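Local coordinates for PHD finger protein 3 (Homo sapiens, PDB 6IC9) that reads the phosphorylated C-terminal domain of RNA polymerase II through its SPOC domain, the part described here, and regulates neuronal gene expression, at residues 27-37 against 76-87. Residues are numbered along the deposited sequence; the frame is centred on the assembly and turned at random.
Sequences FVTKAYPVSGS and CVVRFTPVTEED
Two donors grip the carbonyl oxygen Thr81 O: Lys30 N lies in the carbonyl plane, and Thr29 OG1 reaches it at 2.8 Å from well above that plane. The hydroxyl arrives there because OG1 of Thr29 stands anti to its own nitrogen (chi1 179°), which also brings it to 3.3 Å from Phe80 CB. Two residues further along, at the next hydrogen-bonded pair, Tyr32 and Arg79 exchange two nearly straight backbone bonds, and their side chains lie together on the same face of the sheet. The guanidinium of Arg79 is almost parallel to the phenol ring, with planes 7° apart, but it is Tyr32 CB, not the ring, that sits over the centre of the guanidinium; NH2 is 3.8 Å from Tyr32 CG. At its edge the guanidinium gives NE to a water, which in turn donates to Pro33 O, while Thr81 OG1 meets the edge of the tyrosine ring at CE1 (3.4 Å). These pairs join antiparallel neighbours, strands 25-35 and 73-82, in the seven-stranded, distorted beta-barrel of the SPOC domain; on the other face Ala31 CB rests against Phe80 CE1, and Phe80 also touches Trp15 of strand 15-21. Toward Gly36 the register slips by one in a classic beta bulge, where Val34 N and Ser35 N approach Val77 O from the same side of its plane. CG2 of Val34 turns back over Arg79, 3.5 Å from its CB. At the other end a short turn leads from strand 73-82 into helix 85-101, and Asp87 forms a capping box with Thr84 while its OD1, met from above the carboxylate plane, accepts from Val28 N at 2.9 Å. With an alanine here, Val28 N and Thr84 N would probably lose their carboxylate acceptor, freeing the helix start to shift against strand 25-35. Val83 N binds Val28 O, and Val83 CG2 packs between Val28 CG1 and Lys30 CG.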
ATOM      1  N   PHE A  27       0.591   7.810  11.914  1.00 27.86           N
ATOM      2  CA  PHE A  27       0.585   6.769  12.937  1.00 27.64           C
ATOM      3  C   PHE A  27       1.714   5.794  12.674  1.00 28.92           C
ATOM      4  O   PHE A  27       2.258   5.736  11.570  1.00 27.74           O
ATOM      5  CB  PHE A  27      -0.763   6.050  12.976  1.00 27.14           C
ATOM      6  CG  PHE A  27      -1.204   5.512  11.627  1.00 27.56           C
ATOM      7  CD1 PHE A  27      -1.900   6.339  10.723  1.00 26.31           C
ATOM      8  CD2 PHE A  27      -0.851   4.246  11.241  1.00 27.71           C
ATOM      9  CE1 PHE A  27      -2.314   5.847   9.449  1.00 29.66           C
ATOM     10  CE2 PHE A  27      -1.271   3.748   9.939  1.00 26.44           C
ATOM     11  CZ  PHE A  27      -1.961   4.595   9.077  1.00 25.17           C
ATOM     12  N   VAL A  28       2.022   5.002  13.700  1.00 25.30           N
ATOM     13  CA  VAL A  28       3.012   3.926  13.635  1.00 27.21           C
ATOM     14  C   VAL A  28       2.295   2.646  13.257  1.00 28.20           C
ATOM     15  O   VAL A  28       1.220   2.333  13.775  1.00 27.08           O
ATOM     16  CB  VAL A  28       3.745   3.729  14.966  1.00 33.19           C
ATOM     17  CG1 VAL A  28       4.857   2.665  14.809  1.00 29.83           C
ATOM     18  CG2 VAL A  28       4.302   5.064  15.416  1.00 32.79           C
ATOM     19  N   THR A  29       2.905   1.903  12.354  1.00 27.01           N
ATOM     20  CA  THR A  29       2.274   0.712  11.817  1.00 25.12           C
ATOM     21  C   THR A  29       3.356  -0.337  11.584  1.00 28.89           C
ATOM     22  O   THR A  29       4.506  -0.008  11.334  1.00 29.05           O
ATOM     23  CB  THR A  29       1.504   1.062  10.523  1.00 30.83           C
ATOM     24  OG1 THR A  29       0.916  -0.120   9.987  1.00 33.66           O
ATOM     25  CG2 THR A  29       2.470   1.601   9.475  1.00 32.80           C
ATOM     26  N   LYS A  30       2.964  -1.614  11.601  1.00 32.53           N
ATOM     27  CA  LYS A  30       3.833  -2.691  11.174  1.00 28.09           C
ATOM     28  C   LYS A  30       3.255  -3.246   9.877  1.00 29.01           C
ATOM     29  O   LYS A  30       2.030  -3.313   9.742  1.00 31.30           O
ATOM     30  CB  LYS A  30       3.886  -3.795  12.230  1.00 29.72           C
ATOM     31  CG  LYS A  30       4.828  -3.450  13.438  1.00 34.34           C
ATOM     32  CD  LYS A  30       4.556  -4.442  14.593  1.00 38.92           C
ATOM     33  CE  LYS A  30       5.568  -4.230  15.759  1.00 44.47           C
ATOM     34  NZ  LYS A  30       5.193  -5.078  16.966  1.00 43.86           N
ATOM     35  N   ALA A  31       4.126  -3.599   8.939  1.00 28.01           N
ATOM     36  CA  ALA A  31       3.713  -4.240   7.666  1.00 29.53           C
ATOM     37  C   ALA A  31       4.003  -5.732   7.718  1.00 28.78           C
ATOM     38  O   ALA A  31       5.087  -6.140   8.153  1.00 32.78           O
ATOM     39  CB  ALA A  31       4.480  -3.636   6.483  1.00 29.44           C
ATOM     40  N   TYR A  32       3.048  -6.545   7.253  1.00 31.06           N
ATOM     41  CA  TYR A  32       3.152  -7.989   7.153  1.00 29.43           C
ATOM     42  C   TYR A  32       2.972  -8.394   5.704  1.00 29.39           C
ATOM     43  O   TYR A  32       2.143  -7.807   4.996  1.00 27.07           O
ATOM     44  CB  TYR A  32       2.077  -8.700   7.975  1.00 27.08           C
ATOM     45  CG  TYR A  32       2.281  -8.402   9.470  1.00 31.34           C
ATOM     46  CD1 TYR A  32       1.752  -7.268  10.043  1.00 33.74           C
ATOM     47  CD2 TYR A  32       3.085  -9.242  10.268  1.00 36.99           C
ATOM     48  CE1 TYR A  32       1.980  -6.977  11.408  1.00 35.82           C
ATOM     49  CE2 TYR A  32       3.315  -8.957  11.606  1.00 40.32           C
ATOM     50  CZ  TYR A  32       2.756  -7.841  12.165  1.00 40.09           C
ATOM     51  OH  TYR A  32       2.994  -7.568  13.487  1.00 42.72           O
ATOM     52  N   PRO A  33       3.657  -9.445   5.272  1.00 29.97           N
ATOM     53  CA  PRO A  33       3.516  -9.890   3.870  1.00 32.71           C
ATOM     54  C   PRO A  33       2.148 -10.445   3.572  1.00 30.50           C
ATOM     55  O   PRO A  33       1.491 -11.077   4.409  1.00 32.44           O
ATOM     56  CB  PRO A  33       4.599 -10.976   3.722  1.00 35.79           C
ATOM     57  CG  PRO A  33       5.026 -11.298   5.067  1.00 38.74           C
ATOM     58  CD  PRO A  33       4.804 -10.094   5.933  1.00 33.22           C
ATOM     59  N   VAL A  34       1.690 -10.158   2.357  1.00 28.01           N
ATOM     60  CA  VAL A  34       0.438 -10.670   1.847  1.00 27.42           C
ATOM     61  C   VAL A  34       0.674 -11.450   0.558  1.00 31.03           C
ATOM     62  O   VAL A  34       0.252 -12.603   0.427  1.00 34.71           O
ATOM     63  CB  VAL A  34      -0.584  -9.527   1.603  1.00 27.77           C
ATOM     64  CG1 VAL A  34      -1.798 -10.123   0.989  1.00 27.76           C
ATOM     65  CG2 VAL A  34      -0.996  -8.802   2.939  1.00 27.56           C
ATOM     66  N   SER A  35       1.380 -10.844  -0.389  1.00 28.07           N
ATOM     67  CA  SER A  35       1.572 -11.468  -1.702  1.00 32.05           C
ATOM     68  C   SER A  35       2.897 -11.010  -2.268  1.00 34.15           C
ATOM     69  O   SER A  35       3.310  -9.864  -2.058  1.00 35.75           O
ATOM     70  CB  SER A  35       0.442 -11.080  -2.672  1.00 34.70           C
ATOM     71  OG  SER A  35       0.526 -11.872  -3.850  1.00 40.03           O
ATOM     72  N   GLY A  36       3.556 -11.888  -3.026  1.00 33.92           N
ATOM     73  CA  GLY A  36       4.847 -11.543  -3.590  1.00 37.11           C
ATOM     74  C   GLY A  36       5.962 -11.605  -2.565  1.00 41.17           C
ATOM     75  O   GLY A  36       5.749 -11.793  -1.363  1.00 44.47           O
ATOM     76  N   SER A  37       7.183 -11.442  -3.040  1.00 41.81           N
ATOM     77  CA  SER A  37       8.310 -11.629  -2.140  1.00 46.44           C
ATOM     78  C   SER A  37       8.534 -10.363  -1.330  1.00 43.50           C
ATOM     79  O   SER A  37       8.849  -9.315  -1.909  1.00 43.08           O
ATOM     80  CB  SER A  37       9.587 -11.971  -2.880  1.00 46.49           C
ATOM     81  OG  SER A  37      10.660 -11.885  -1.951  1.00 52.38           O
ATOM     82  N   CYS A  76       4.684  -6.528  -4.970  1.00 32.64           N
ATOM     83  CA  CYS A  76       4.279  -7.228  -3.763  1.00 32.12           C
ATOM     84  C   CYS A  76       3.240  -6.423  -2.991  1.00 32.23           C
ATOM     85  O   CYS A  76       3.003  -5.240  -3.229  1.00 30.20           O
ATOM     86  CB  CYS A  76       5.468  -7.627  -2.914  1.00 42.61           C
ATOM     87  SG  CYS A  76       6.186  -6.376  -1.905  1.00 44.65           S
ATOM     88  N   VAL A  77       2.549  -7.127  -2.126  1.00 29.87           N
ATOM     89  CA  VAL A  77       1.396  -6.580  -1.436  1.00 24.24           C
ATOM     90  C   VAL A  77       1.668  -6.841   0.032  1.00 28.61           C
ATOM     91  O   VAL A  77       2.060  -7.961   0.388  1.00 25.62           O
ATOM     92  CB  VAL A  77       0.072  -7.249  -1.879  1.00 24.08           C
ATOM     93  CG1 VAL A  77      -1.050  -6.616  -1.041  1.00 25.78           C
ATOM     94  CG2 VAL A  77      -0.203  -7.031  -3.418  1.00 27.24           C
ATOM     95  N   VAL A  78       1.587  -5.794   0.864  1.00 26.45           N
ATOM     96  CA  VAL A  78       1.718  -5.953   2.308  1.00 26.27           C
ATOM     97  C   VAL A  78       0.423  -5.491   2.957  1.00 24.45           C
ATOM     98  O   VAL A  78      -0.428  -4.843   2.327  1.00 25.80           O
ATOM     99  CB  VAL A  78       2.905  -5.173   2.911  1.00 25.20           C
ATOM    100  CG1 VAL A  78       4.220  -5.677   2.325  1.00 26.81           C
ATOM    101  CG2 VAL A  78       2.751  -3.604   2.685  1.00 26.07           C
ATOM    102  N   ARG A  79       0.252  -5.860   4.234  1.00 23.88           N
ATOM    103  CA  ARG A  79      -0.899  -5.375   4.985  1.00 26.66           C
ATOM    104  C   ARG A  79      -0.354  -4.639   6.210  1.00 26.90           C
ATOM    105  O   ARG A  79       0.683  -5.030   6.769  1.00 27.98           O
ATOM    106  CB  ARG A  79      -1.859  -6.476   5.424  1.00 31.45           C
ATOM    107  CG  ARG A  79      -1.296  -7.454   6.421  1.00 31.81           C
ATOM    108  CD  ARG A  79      -2.401  -8.514   6.831  1.00 33.64           C
ATOM    109  NE  ARG A  79      -1.755  -9.606   7.555  1.00 33.08           N
ATOM    110  CZ  ARG A  79      -1.456  -9.537   8.832  1.00 39.15           C
ATOM    111  NH1 ARG A  79      -1.803  -8.447   9.538  1.00 32.71           N
ATOM    112  NH2 ARG A  79      -0.815 -10.543   9.396  1.00 39.17           N
ATOM    113  N   PHE A  80      -0.991  -3.529   6.538  1.00 25.27           N
ATOM    114  CA  PHE A  80      -0.558  -2.657   7.643  1.00 24.58           C
ATOM    115  C   PHE A  80      -1.421  -2.926   8.851  1.00 26.02           C
ATOM    116  O   PHE A  80      -2.634  -3.124   8.710  1.00 27.44           O
ATOM    117  CB  PHE A  80      -0.664  -1.171   7.240  1.00 25.70           C
ATOM    118  CG  PHE A  80       0.325  -0.787   6.165  1.00 26.41           C
ATOM    119  CD1 PHE A  80       1.674  -0.682   6.466  1.00 27.34           C
ATOM    120  CD2 PHE A  80      -0.112  -0.518   4.855  1.00 26.31           C
ATOM    121  CE1 PHE A  80       2.635  -0.322   5.463  1.00 26.43           C
ATOM    122  CE2 PHE A  80       0.820  -0.185   3.832  1.00 28.47           C
ATOM    123  CZ  PHE A  80       2.226  -0.045   4.146  1.00 29.36           C
ATOM    124  N   THR A  81      -0.805  -2.848  10.052  1.00 26.85           N
ATOM    125  CA  THR A  81      -1.561  -2.970  11.305  1.00 28.20           C
ATOM    126  C   THR A  81      -1.121  -1.828  12.210  1.00 27.44           C
ATOM    127  O   THR A  81       0.060  -1.541  12.254  1.00 26.98           O
ATOM    128  CB  THR A  81      -1.278  -4.303  12.037  1.00 31.89           C
ATOM    129  OG1 THR A  81       0.094  -4.333  12.401  1.00 44.58           O
ATOM    130  CG2 THR A  81      -1.504  -5.519  11.102  1.00 37.38           C
ATOM    131  N   PRO A  82      -2.033  -1.155  12.907  1.00 27.59           N
ATOM    132  CA  PRO A  82      -1.598  -0.102  13.869  1.00 25.39           C
ATOM    133  C   PRO A  82      -0.846  -0.705  15.056  1.00 30.74           C
ATOM    134  O   PRO A  82      -1.123  -1.825  15.490  1.00 31.52           O
ATOM    135  CB  PRO A  82      -2.932   0.525  14.309  1.00 29.86           C
ATOM    136  CG  PRO A  82      -3.928  -0.682  14.270  1.00 28.98           C
ATOM    137  CD  PRO A  82      -3.473  -1.443  13.005  1.00 27.28           C
ATOM    138  N   VAL A  83       0.121   0.049  15.617  1.00 29.41           N
ATOM    139  CA  VAL A  83       0.894  -0.573  16.687  1.00 29.12           C
ATOM    140  C   VAL A  83       0.219  -0.401  18.044  1.00 36.12           C
ATOM    141  O   VAL A  83       0.187  -1.353  18.827  1.00 38.24           O
ATOM    142  CB  VAL A  83       2.352  -0.076  16.702  1.00 33.10           C
ATOM    143  CG1 VAL A  83       3.037  -0.585  18.003  1.00 35.27           C
ATOM    144  CG2 VAL A  83       3.096  -0.679  15.471  1.00 32.83           C
ATOM    145  N   THR A  84      -0.356   0.774  18.354  1.00 30.67           N
ATOM    146  CA  THR A  84      -1.035   0.996  19.632  1.00 34.08           C
ATOM    147  C   THR A  84      -2.491   1.387  19.386  1.00 32.90           C
ATOM    148  O   THR A  84      -2.916   1.661  18.262  1.00 32.11           O
ATOM    149  CB  THR A  84      -0.373   2.118  20.452  1.00 32.98           C
ATOM    150  OG1 THR A  84      -0.547   3.352  19.749  1.00 29.87           O
ATOM    151  CG2 THR A  84       1.089   1.857  20.659  1.00 35.50           C
ATOM    152  N   GLU A  85      -3.281   1.424  20.467  1.00 33.60           N
ATOM    153  CA  GLU A  85      -4.655   1.922  20.360  1.00 33.43           C
ATOM    154  C   GLU A  85      -4.701   3.339  19.792  1.00 34.26           C
ATOM    155  O   GLU A  85      -5.612   3.700  19.032  1.00 30.98           O
ATOM    156  CB  GLU A  85      -5.331   1.867  21.738  1.00 39.59           C
ATOM    157  CG  GLU A  85      -5.297   0.451  22.305  1.00 44.16           C
ATOM    158  CD  GLU A  85      -5.719   0.350  23.762  1.00 56.49           C
ATOM    159  OE1 GLU A  85      -5.459  -0.715  24.380  1.00 61.77           O
ATOM    160  OE2 GLU A  85      -6.316   1.319  24.276  1.00 57.32           O
ATOM    161  N   GLU A  86      -3.757   4.184  20.184  1.00 31.86           N
ATOM    162  CA  GLU A  86      -3.716   5.537  19.616  1.00 35.57           C
ATOM    163  C   GLU A  86      -3.468   5.499  18.108  1.00 32.84           C
ATOM    164  O   GLU A  86      -4.172   6.156  17.317  1.00 32.78           O
ATOM    165  CB  GLU A  86      -2.629   6.310  20.352  1.00 34.12           C
ATOM    166  CG  GLU A  86      -2.234   7.641  19.867  1.00 40.93           C
ATOM    167  CD  GLU A  86      -1.043   8.095  20.726  1.00 45.56           C
ATOM    168  OE1 GLU A  86       0.146   7.853  20.351  1.00 45.91           O
ATOM    169  OE2 GLU A  86      -1.321   8.600  21.824  1.00 51.77           O
ATOM    170  N   ASP A  87      -2.517   4.665  17.682  1.00 30.16           N
ATOM    171  CA  ASP A  87      -2.310   4.469  16.239  1.00 29.32           C
ATOM    172  C   ASP A  87      -3.581   4.027  15.555  1.00 29.39           C
ATOM    173  O   ASP A  87      -3.869   4.454  14.439  1.00 29.77           O
ATOM    174  CB  ASP A  87      -1.238   3.437  16.006  1.00 27.91           C
ATOM    175  CG  ASP A  87       0.135   3.918  16.499  1.00 31.88           C
ATOM    176  OD1 ASP A  87       0.517   5.085  16.194  1.00 27.79           O
ATOM    177  OD2 ASP A  87       0.827   3.066  17.107  1.00 33.55           O
TER
HETATM  178  O   HOH W   1      -1.009 -11.491   5.650  1.00 37.84           O